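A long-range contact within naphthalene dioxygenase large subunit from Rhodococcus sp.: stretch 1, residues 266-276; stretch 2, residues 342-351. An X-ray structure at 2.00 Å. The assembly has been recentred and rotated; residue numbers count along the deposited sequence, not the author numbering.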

# COMPACT_ATOMS: atom_id res chain seq x y z
N MET A 266 -25.37 32.52 21.43
CA MET A 266 -25.54 31.29 20.63
C MET A 266 -26.68 30.44 21.16
O MET A 266 -26.74 29.23 20.91
CB MET A 266 -24.25 30.46 20.62
CG MET A 266 -23.08 31.14 19.97
SD MET A 266 -21.73 30.01 19.76
CE MET A 266 -22.29 29.16 18.22
N GLY A 267 -27.58 31.07 21.91
CA GLY A 267 -28.65 30.34 22.57
C GLY A 267 -28.20 29.30 23.59
O GLY A 267 -28.91 28.32 23.85
N LEU A 268 -27.04 29.51 24.21
CA LEU A 268 -26.60 28.62 25.28
C LEU A 268 -27.59 28.57 26.44
O LEU A 268 -28.35 29.54 26.66
CB LEU A 268 -25.23 29.04 25.79
CG LEU A 268 -24.08 28.70 24.86
CD1 LEU A 268 -22.86 29.45 25.32
CD2 LEU A 268 -23.83 27.18 24.78
N PRO A 269 -27.61 27.45 27.17
CA PRO A 269 -28.53 27.32 28.29
C PRO A 269 -28.33 28.41 29.35
O PRO A 269 -27.22 28.96 29.52
CB PRO A 269 -28.20 25.94 28.86
CG PRO A 269 -27.57 25.20 27.71
CD PRO A 269 -26.78 26.24 26.99
N GLU A 270 -29.40 28.70 30.05
CA GLU A 270 -29.48 29.83 30.98
C GLU A 270 -28.41 29.79 32.08
O GLU A 270 -27.85 30.84 32.45
CB GLU A 270 -30.87 29.91 31.59
CG GLU A 270 -31.95 30.22 30.56
CD GLU A 270 -32.72 28.99 30.06
OE1 GLU A 270 -32.10 28.00 29.54
OE2 GLU A 270 -33.99 29.03 30.19
N ASN A 271 -28.12 28.60 32.61
CA ASN A 271 -27.12 28.50 33.65
C ASN A 271 -25.71 28.81 33.15
O ASN A 271 -24.90 29.38 33.87
CB ASN A 271 -27.20 27.15 34.41
CG ASN A 271 -26.91 25.95 33.52
OD1 ASN A 271 -27.49 25.80 32.44
ND2 ASN A 271 -26.05 25.08 33.99
N ILE A 272 -25.44 28.44 31.89
CA ILE A 272 -24.15 28.72 31.28
C ILE A 272 -24.01 30.22 30.99
O ILE A 272 -22.94 30.80 31.17
CB ILE A 272 -23.92 27.84 30.00
CG1 ILE A 272 -24.11 26.33 30.31
CG2 ILE A 272 -22.57 28.09 29.42
CD1 ILE A 272 -23.23 25.75 31.44
N VAL A 273 -25.09 30.85 30.54
CA VAL A 273 -25.07 32.28 30.28
C VAL A 273 -24.82 33.07 31.58
O VAL A 273 -24.03 34.00 31.60
CB VAL A 273 -26.38 32.75 29.62
CG1 VAL A 273 -26.45 34.29 29.56
CG2 VAL A 273 -26.51 32.17 28.23
N GLU A 274 -25.48 32.66 32.66
CA GLU A 274 -25.22 33.20 33.99
C GLU A 274 -23.74 33.19 34.30
O GLU A 274 -23.17 34.22 34.69
CB GLU A 274 -25.91 32.34 35.04
CG GLU A 274 -27.12 32.94 35.73
CD GLU A 274 -27.41 32.25 37.06
OE1 GLU A 274 -27.66 31.01 37.06
OE2 GLU A 274 -27.37 32.93 38.11
N GLU A 275 -23.12 32.02 34.12
CA GLU A 275 -21.73 31.81 34.51
C GLU A 275 -20.79 32.63 33.61
O GLU A 275 -19.89 33.31 34.10
CB GLU A 275 -21.39 30.30 34.54
CG GLU A 275 -22.19 29.55 35.62
CD GLU A 275 -21.92 28.05 35.68
OE1 GLU A 275 -21.07 27.53 34.90
OE2 GLU A 275 -22.52 27.39 36.55
N LEU A 276 -21.05 32.62 32.30
CA LEU A 276 -20.16 33.32 31.36
C LEU A 276 -20.15 34.85 31.57
O LEU A 276 -19.11 35.51 31.47
CB LEU A 276 -20.46 32.92 29.90
CG LEU A 276 -21.61 33.55 29.12
CD1 LEU A 276 -21.25 34.94 28.59
CD2 LEU A 276 -22.01 32.64 27.95
N VAL A 342 -18.58 19.98 25.27
CA VAL A 342 -19.77 20.69 25.78
C VAL A 342 -19.54 20.97 27.27
O VAL A 342 -18.79 20.26 27.96
CB VAL A 342 -21.08 19.89 25.50
CG1 VAL A 342 -21.13 18.57 26.30
CG2 VAL A 342 -22.36 20.76 25.70
N GLU A 343 -20.17 22.04 27.76
CA GLU A 343 -20.00 22.46 29.15
C GLU A 343 -20.52 21.34 30.03
O GLU A 343 -21.61 20.82 29.78
CB GLU A 343 -20.77 23.77 29.39
CG GLU A 343 -20.08 25.02 28.85
CD GLU A 343 -20.21 25.25 27.33
OE1 GLU A 343 -19.56 26.20 26.84
OE2 GLU A 343 -20.96 24.51 26.62
N LYS A 344 -19.73 20.94 31.03
CA LYS A 344 -20.10 19.83 31.92
C LYS A 344 -21.48 20.03 32.56
O LYS A 344 -22.22 19.05 32.75
CB LYS A 344 -19.06 19.62 33.04
CG LYS A 344 -17.71 19.05 32.57
CD LYS A 344 -16.72 18.98 33.73
CE LYS A 344 -15.31 18.65 33.24
NZ LYS A 344 -14.48 19.89 32.95
N ASP A 345 -21.82 21.27 32.89
CA ASP A 345 -23.08 21.60 33.57
C ASP A 345 -24.25 21.97 32.67
O ASP A 345 -25.32 22.37 33.17
CB ASP A 345 -22.88 22.72 34.61
CG ASP A 345 -22.25 22.22 35.89
OD1 ASP A 345 -22.19 20.98 36.11
OD2 ASP A 345 -21.79 23.02 36.74
N ALA A 346 -24.07 21.88 31.36
CA ALA A 346 -25.20 22.03 30.46
C ALA A 346 -26.21 20.93 30.78
O ALA A 346 -25.83 19.83 31.19
CB ALA A 346 -24.78 21.99 29.02
N PRO A 347 -27.51 21.22 30.64
CA PRO A 347 -28.54 20.21 30.88
C PRO A 347 -28.38 19.10 29.85
O PRO A 347 -27.91 19.40 28.74
CB PRO A 347 -29.85 20.95 30.66
CG PRO A 347 -29.51 22.42 30.65
CD PRO A 347 -28.07 22.51 30.23
N ASP A 348 -28.77 17.88 30.19
CA ASP A 348 -28.57 16.71 29.32
C ASP A 348 -29.26 16.84 27.97
O ASP A 348 -28.75 16.37 26.96
CB ASP A 348 -29.04 15.44 30.00
CG ASP A 348 -28.07 14.94 31.02
OD1 ASP A 348 -28.37 13.94 31.71
OD2 ASP A 348 -26.95 15.49 31.21
N TRP A 349 -30.43 17.48 27.95
CA TRP A 349 -31.14 17.69 26.71
C TRP A 349 -30.25 18.48 25.73
O TRP A 349 -30.18 18.14 24.54
CB TRP A 349 -32.52 18.36 26.93
CG TRP A 349 -32.49 19.80 27.38
CD1 TRP A 349 -32.63 20.25 28.66
CD2 TRP A 349 -32.32 20.96 26.56
NE1 TRP A 349 -32.56 21.63 28.69
CE2 TRP A 349 -32.37 22.09 27.41
CE3 TRP A 349 -32.14 21.17 25.19
CZ2 TRP A 349 -32.24 23.40 26.94
CZ3 TRP A 349 -32.00 22.46 24.71
CH2 TRP A 349 -32.04 23.57 25.59
N PHE A 350 -29.56 19.51 26.25
CA PHE A 350 -28.70 20.34 25.41
C PHE A 350 -27.46 19.60 24.91
O PHE A 350 -27.05 19.78 23.76
CB PHE A 350 -28.29 21.62 26.12
CG PHE A 350 -27.45 22.52 25.29
CD1 PHE A 350 -26.04 22.42 25.32
CD2 PHE A 350 -28.04 23.48 24.47
CE1 PHE A 350 -25.26 23.26 24.54
CE2 PHE A 350 -27.25 24.33 23.69
CZ PHE A 350 -25.86 24.21 23.74
N LYS A 351 -26.87 18.77 25.77
CA LYS A 351 -25.70 17.95 25.39
C LYS A 351 -26.02 17.05 24.18
O LYS A 351 -25.27 17.02 23.21
CB LYS A 351 -25.21 17.11 26.57
CG LYS A 351 -24.57 17.92 27.70
CD LYS A 351 -23.90 17.00 28.75
CE LYS A 351 -23.55 17.74 30.04
NZ LYS A 351 -22.78 16.90 30.99

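Two helix starts packed against each other illustrate a common principle: apolar side chains supply most of the contact, while a single hydrogen bond crosses between the stretches. In the large subunit of naphthalene dioxygenase, Gly267, whose positive phi by itself favours glycine, touches the other stretch lightly, its O lying 4.3 Å from Phe350 CE2. Leu268 does more. Its CA-to-CB bond points sideways, yet the end of the side chain comes nearer, and CD2 packs 3.7 Å from CZ of Phe350.

Pro269 loses more area to the other stretch than any other residue here. Its CG sits over one face of the Phe350 ring, 3.8 Å from the ring centroid and 20° off the normal, a CH-pi arrangement in which a proline C-H group meets the aromatic electrons. Its CB lies 3.7 Å from CD of Pro347, so two N-cap prolines, each right before a helix, rest against one another.

On the helix that follows, polarity enters. The CA-to-CB bond of Asn271, with chi1 in the p well, points toward the other stretch, and ND2 donates to the backbone O of Asp345, at 2.9 Å with an N-H...acceptor angle of 158°. The acceptor belongs to the type I turn from Glu343 to Ala346, a turn held by its own bond from Ala346 N to Glu343 O (3.1 Å). One residue on, Ile272 sends CD1 against this same turn, 3.8 Å from Glu343 CB and 4.0 Å from Ala346 N. The last contact, one helical turn after Asn271, is less favourable in kind: Glu275 OE2 comes within 4.4 Å of Asp345 OD2, two like charges close together, although Glu275 OE1 is hydrogen-bonded elsewhere in the structure.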